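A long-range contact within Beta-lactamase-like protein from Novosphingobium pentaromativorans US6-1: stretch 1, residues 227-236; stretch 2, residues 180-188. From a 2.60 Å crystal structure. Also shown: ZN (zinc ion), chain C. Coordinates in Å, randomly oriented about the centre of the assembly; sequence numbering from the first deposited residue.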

ATOM      1  N   ASP A 227      12.572  -8.766  18.143  1.00 44.63           N
ATOM      2  CA  ASP A 227      12.095  -7.446  17.744  1.00 43.84           C
ATOM      3  C   ASP A 227      11.140  -7.546  16.558  1.00 54.98           C
ATOM      4  O   ASP A 227      10.007  -7.051  16.617  1.00 49.22           O
ATOM      5  CB  ASP A 227      13.272  -6.540  17.410  1.00 44.36           C
ATOM      6  CG  ASP A 227      13.943  -5.958  18.655  1.00 53.94           C
ATOM      7  OD1 ASP A 227      13.330  -6.001  19.750  1.00 57.16           O
ATOM      8  OD2 ASP A 227      15.079  -5.451  18.533  1.00 51.49           O
ATOM      9  N   ARG A 228      11.582  -8.212  15.480  1.00 55.89           N
ATOM     10  CA  ARG A 228      10.749  -8.381  14.295  1.00 47.09           C
ATOM     11  C   ARG A 228       9.446  -9.092  14.627  1.00 51.35           C
ATOM     12  O   ARG A 228       8.374  -8.693  14.149  1.00 52.93           O
ATOM     13  CB  ARG A 228      11.515  -9.160  13.226  1.00 49.01           C
ATOM     14  CG  ARG A 228      10.738  -9.378  11.931  1.00 44.67           C
ATOM     15  CD  ARG A 228      11.025  -8.284  10.867  1.00 44.89           C
ATOM     16  NE  ARG A 228      10.464  -6.987  11.242  1.00 47.23           N
ATOM     17  CZ  ARG A 228       9.199  -6.616  11.037  1.00 53.14           C
ATOM     18  NH1 ARG A 228       8.323  -7.442  10.446  1.00 40.64           N
ATOM     19  NH2 ARG A 228       8.804  -5.407  11.444  1.00 43.72           N
ATOM     20  N   ILE A 229       9.514 -10.158  15.430  1.00 45.09           N
ATOM     21  CA  ILE A 229       8.301 -10.899  15.770  1.00 43.49           C
ATOM     22  C   ILE A 229       7.340 -10.015  16.548  1.00 45.42           C
ATOM     23  O   ILE A 229       6.119 -10.082  16.360  1.00 51.26           O
ATOM     24  CB  ILE A 229       8.639 -12.182  16.556  1.00 49.11           C
ATOM     25  CG1 ILE A 229       9.462 -13.150  15.703  1.00 46.74           C
ATOM     26  CG2 ILE A 229       7.359 -12.848  17.082  1.00 44.20           C
ATOM     27  CD1 ILE A 229       9.623 -14.514  16.324  1.00 46.63           C
ATOM     28  N   ALA A 230       7.866  -9.192  17.455  1.00 47.25           N
ATOM     29  CA  ALA A 230       6.978  -8.355  18.258  1.00 49.66           C
ATOM     30  C   ALA A 230       6.349  -7.270  17.398  1.00 52.20           C
ATOM     31  O   ALA A 230       5.164  -6.958  17.550  1.00 53.26           O
ATOM     32  CB  ALA A 230       7.740  -7.744  19.441  1.00 43.16           C
ATOM     33  N   ARG A 231       7.138  -6.682  16.499  1.00 48.05           N
ATOM     34  CA  ARG A 231       6.597  -5.726  15.540  1.00 51.96           C
ATOM     35  C   ARG A 231       5.537  -6.364  14.638  1.00 52.63           C
ATOM     36  O   ARG A 231       4.522  -5.732  14.329  1.00 51.61           O
ATOM     37  CB  ARG A 231       7.740  -5.128  14.724  1.00 53.95           C
ATOM     38  CG  ARG A 231       8.628  -4.216  15.556  1.00 48.99           C
ATOM     39  CD  ARG A 231       7.802  -3.054  16.057  1.00 50.42           C
ATOM     40  NE  ARG A 231       7.778  -1.966  15.089  1.00 53.86           N
ATOM     41  CZ  ARG A 231       7.016  -0.879  15.203  1.00 57.13           C
ATOM     42  NH1 ARG A 231       6.181  -0.740  16.237  1.00 45.92           N
ATOM     43  NH2 ARG A 231       7.092   0.070  14.280  1.00 56.16           N
ATOM     44  N   ILE A 232       5.731  -7.625  14.230  1.00 45.96           N
ATOM     45  CA  ILE A 232       4.704  -8.290  13.428  1.00 45.93           C
ATOM     46  C   ILE A 232       3.392  -8.370  14.201  1.00 46.45           C
ATOM     47  O   ILE A 232       2.326  -7.994  13.697  1.00 51.13           O
ATOM     48  CB  ILE A 232       5.179  -9.679  12.967  1.00 40.58           C
ATOM     49  CG1 ILE A 232       6.326  -9.538  11.960  1.00 42.41           C
ATOM     50  CG2 ILE A 232       4.010 -10.456  12.357  1.00 40.89           C
ATOM     51  CD1 ILE A 232       7.161 -10.804  11.773  1.00 42.86           C
ATOM     52  N   ARG A 233       3.447  -8.857  15.435  1.00 52.84           N
ATOM     53  CA  ARG A 233       2.233  -8.958  16.235  1.00 51.00           C
ATOM     54  C   ARG A 233       1.531  -7.610  16.357  1.00 43.30           C
ATOM     55  O   ARG A 233       0.297  -7.529  16.270  1.00 43.95           O
ATOM     56  CB  ARG A 233       2.588  -9.526  17.607  1.00 52.14           C
ATOM     57  CG  ARG A 233       3.357 -10.811  17.481  1.00 54.69           C
ATOM     58  CD  ARG A 233       2.720 -11.901  18.292  1.00 63.17           C
ATOM     59  NE  ARG A 233       3.591 -13.064  18.382  1.00 75.22           N
ATOM     60  CZ  ARG A 233       3.385 -14.201  17.729  1.00 80.24           C
ATOM     61  NH1 ARG A 233       2.321 -14.332  16.944  1.00 69.82           N
ATOM     62  NH2 ARG A 233       4.239 -15.210  17.873  1.00 92.56           N
ATOM     63  N   THR A 234       2.301  -6.543  16.564  1.00 42.46           N
ATOM     64  CA  THR A 234       1.719  -5.208  16.638  1.00 45.26           C
ATOM     65  C   THR A 234       1.030  -4.842  15.335  1.00 47.15           C
ATOM     66  O   THR A 234      -0.067  -4.276  15.346  1.00 48.01           O
ATOM     67  CB  THR A 234       2.801  -4.170  16.964  1.00 47.86           C
ATOM     68  OG1 THR A 234       3.279  -4.382  18.293  1.00 47.14           O
ATOM     69  CG2 THR A 234       2.252  -2.705  16.838  1.00 42.41           C
ATOM     70  N   GLY A 235       1.672  -5.149  14.207  1.00 46.84           N
ATOM     71  CA  GLY A 235       1.113  -4.785  12.920  1.00 44.17           C
ATOM     72  C   GLY A 235      -0.164  -5.550  12.616  1.00 53.14           C
ATOM     73  O   GLY A 235      -1.157  -4.970  12.164  1.00 48.72           O
ATOM     74  N   LEU A 236      -0.154  -6.867  12.856  1.00 50.61           N
ATOM     75  CA  LEU A 236      -1.366  -7.651  12.652  1.00 49.22           C
ATOM     76  C   LEU A 236      -2.506  -7.098  13.490  1.00 55.44           C
ATOM     77  O   LEU A 236      -3.656  -7.003  13.029  1.00 51.20           O
ATOM     78  CB  LEU A 236      -1.120  -9.111  13.008  1.00 44.07           C
ATOM     79  CG  LEU A 236      -0.037  -9.775  12.182  1.00 51.45           C
ATOM     80  CD1 LEU A 236       0.187 -11.217  12.643  1.00 45.64           C
ATOM     81  CD2 LEU A 236      -0.439  -9.706  10.728  1.00 41.03           C
TER
HETATM   82 ZN    ZN C 402       7.107  -5.858   0.091  1.00 53.85          ZN
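Stretch 2, residues 180-188: RETPAHSPG

Stretch 1 is helical throughout, part of a longer helix, with regular backbone hydrogen bonds such as Ile232 N to Arg228 O (2.9 Å) and Gly235 N to Arg231 O (2.9 Å). Stretch 2 leaves a strand at Arg180 and Glu181 and continues as loop. A backbone hydrogen bond from Ala184 N to Thr182 O (2.8 Å) closes a tight turn at Pro183. The loop runs against the direction of the helix: Thr182 lies at Gly235, Ala184 at Ile232 and Pro187 nearest Arg228. The CA atoms are 3.7 Å apart for Gly235 and Thr182, 4.0 Å for Ile232 and Ala184, but 7.6 Å for Arg228 and Pro187. The loop is therefore close to the helix at Gly235 and Ile232, and farther off at Arg228, where a long side chain spans the gap. The contact buries 470 Å² in total.

Backbone packing centres on Gly235. Its CA lies 3.7 Å from Thr182 C and 3.6 Å from Pro183 CD. A CB here would point toward the loop and fall 2.6 Å from Pro183 N and 2.7 Å from Ala184 N, both clashes. The bare glycine leaves room for the turn. Nearby, Ile232 CG1 approaches the backbone at Ala184 O, at 3.5 Å.

Apolar contacts gather around Ala184. Its CB meets Leu236 CD2 at 3.8 Å and Ile232 CG2 at 4.4 Å. The CA-to-CB bond of Leu236 points away from the loop, but the end of its side chain comes nearer.

Two arginines make the polar contacts. Arg228 reaches the loop with its guanidinium, and both NH1 and NH2 donate to Pro183 O at 2.9 Å. This carbonyl oxygen lies at the edge of the group, near its plane, so one acceptor serves two donors. Backbone of Ser186 and Pro187 covers one face, with Pro187 CA 3.6 Å from Arg228 NH2.

Arg231 forms a salt bridge with Glu181: Arg231 NH2 donates to Glu181 OE2 at 3.1 Å, with a nearly straight angle of 163°. Pro183 CG lies over one face of this guanidinium, 3.3 Å from Arg231 NH2.

Three waters extend these polar contacts. Water 1 accepts from Arg231 NH1 (2.9 Å) and donates to Glu181 OE2 (2.4 Å), so it bridges the salt-bridged pair. Water 2 joins Arg228 NH1 (3.0 Å) to Ala184 O (2.9 Å). Water 3 joins Arg231 NE (2.6 Å) to Pro187 O (3.1 Å).

The CA-to-CB bond of His185 points away from the helix, and NE2 of His185 binds the zinc ion ZN at 2.1 Å.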

ATOM      1  N   ARG A 180      -1.258   4.352  10.310  1.00 50.67           N
ATOM      2  CA  ARG A 180      -0.907   3.450  11.386  1.00 46.17           C
ATOM      3  C   ARG A 180       0.373   2.728  10.994  1.00 54.20           C
ATOM      4  O   ARG A 180       0.473   2.208   9.873  1.00 52.24           O
ATOM      5  CB  ARG A 180      -2.006   2.412  11.662  1.00 43.20           C
ATOM      6  CG  ARG A 180      -3.313   2.917  12.296  1.00 46.10           C
ATOM      7  CD  ARG A 180      -3.139   3.754  13.526  1.00 41.62           C
ATOM      8  NE  ARG A 180      -2.392   3.074  14.586  1.00 52.01           N
ATOM      9  CZ  ARG A 180      -2.938   2.526  15.673  1.00 55.31           C
ATOM     10  NH1 ARG A 180      -4.252   2.547  15.851  1.00 47.39           N
ATOM     11  NH2 ARG A 180      -2.164   1.944  16.593  1.00 56.71           N
ATOM     12  N   GLU A 181       1.343   2.680  11.916  1.00 44.54           N
ATOM     13  CA  GLU A 181       2.474   1.772  11.744  1.00 42.08           C
ATOM     14  C   GLU A 181       1.995   0.332  11.911  1.00 51.91           C
ATOM     15  O   GLU A 181       1.451  -0.032  12.964  1.00 48.88           O
ATOM     16  CB  GLU A 181       3.598   2.093  12.726  1.00 49.95           C
ATOM     17  CG  GLU A 181       4.584   3.113  12.163  1.00 63.85           C
ATOM     18  CD  GLU A 181       5.815   3.297  13.024  1.00 61.17           C
ATOM     19  OE1 GLU A 181       6.815   3.904  12.556  1.00 50.54           O
ATOM     20  OE2 GLU A 181       5.779   2.825  14.173  1.00 73.34           O
ATOM     21  N   THR A 182       2.193  -0.481  10.872  1.00 35.36           N
ATOM     22  CA  THR A 182       1.646  -1.842  10.791  1.00 45.76           C
ATOM     23  C   THR A 182       2.743  -2.799  10.327  1.00 44.28           C
ATOM     24  O   THR A 182       2.680  -3.341   9.220  1.00 53.37           O
ATOM     25  CB  THR A 182       0.433  -1.887   9.846  1.00 44.67           C
ATOM     26  OG1 THR A 182       0.808  -1.422   8.535  1.00 48.10           O
ATOM     27  CG2 THR A 182      -0.665  -0.987  10.347  1.00 42.64           C
ATOM     28  N   PRO A 183       3.755  -3.051  11.161  1.00 51.03           N
ATOM     29  CA  PRO A 183       5.011  -3.620  10.643  1.00 49.78           C
ATOM     30  C   PRO A 183       5.017  -5.132  10.477  1.00 51.20           C
ATOM     31  O   PRO A 183       5.999  -5.784  10.853  1.00 42.45           O
ATOM     32  CB  PRO A 183       6.044  -3.182  11.697  1.00 40.87           C
ATOM     33  CG  PRO A 183       5.322  -2.151  12.550  1.00 50.51           C
ATOM     34  CD  PRO A 183       3.914  -2.606  12.553  1.00 49.48           C
ATOM     35  N   ALA A 184       3.948  -5.696   9.894  1.00 46.53           N
ATOM     36  CA  ALA A 184       3.876  -7.140   9.712  1.00 34.87           C
ATOM     37  C   ALA A 184       4.769  -7.610   8.571  1.00 46.18           C
ATOM     38  O   ALA A 184       5.455  -8.628   8.700  1.00 56.53           O
ATOM     39  CB  ALA A 184       2.433  -7.568   9.484  1.00 34.42           C
ATOM     40  N   HIS A 185       4.790  -6.883   7.458  1.00 44.78           N
ATOM     41  CA  HIS A 185       5.441  -7.373   6.252  1.00 48.47           C
ATOM     42  C   HIS A 185       6.870  -6.871   6.138  1.00 48.63           C
ATOM     43  O   HIS A 185       7.731  -7.580   5.603  1.00 49.99           O
ATOM     44  CB  HIS A 185       4.615  -6.973   5.012  1.00 41.26           C
ATOM     45  CG  HIS A 185       5.373  -7.060   3.715  1.00 46.47           C
ATOM     46  ND1 HIS A 185       5.551  -8.241   3.025  1.00 52.35           N
ATOM     47  CD2 HIS A 185       6.019  -6.111   3.000  1.00 50.67           C
ATOM     48  CE1 HIS A 185       6.268  -8.016   1.937  1.00 43.05           C
ATOM     49  NE2 HIS A 185       6.562  -6.731   1.899  1.00 58.32           N
ATOM     50  N   SER A 186       7.126  -5.670   6.636  1.00 50.46           N
ATOM     51  CA  SER A 186       8.444  -5.058   6.633  1.00 48.24           C
ATOM     52  C   SER A 186       8.531  -4.130   7.830  1.00 48.12           C
ATOM     53  O   SER A 186       7.511  -3.802   8.449  1.00 55.78           O
ATOM     54  CB  SER A 186       8.681  -4.272   5.344  1.00 53.11           C
ATOM     55  OG  SER A 186       7.887  -3.100   5.373  1.00 55.41           O
ATOM     56  N   PRO A 187       9.728  -3.662   8.177  1.00 51.64           N
ATOM     57  CA  PRO A 187       9.818  -2.733   9.312  1.00 46.42           C
ATOM     58  C   PRO A 187       9.064  -1.437   9.090  1.00 48.59           C
ATOM     59  O   PRO A 187       8.464  -0.909  10.040  1.00 46.34           O
ATOM     60  CB  PRO A 187      11.329  -2.511   9.455  1.00 52.02           C
ATOM     61  CG  PRO A 187      11.923  -3.790   8.944  1.00 60.89           C
ATOM     62  CD  PRO A 187      11.050  -4.176   7.780  1.00 58.65           C
ATOM     63  N   GLY A 188       9.073  -0.909   7.862  1.00 49.29           N
ATOM     64  CA  GLY A 188       8.482   0.372   7.542  1.00 43.42           C
ATOM     65  C   GLY A 188       7.026   0.319   7.135  1.00 51.49           C
ATOM     66  O   GLY A 188       6.462   1.344   6.732  1.00 55.84           O
TER
HETATM   67  O   HOH W   1       4.705   1.799  16.104  1.00 47.77           O
HETATM   68  O   HOH W   2       8.181  -9.733   8.484  1.00 53.21           O
HETATM   69  O   HOH W   3       9.281  -1.341  13.042  1.00 53.31           O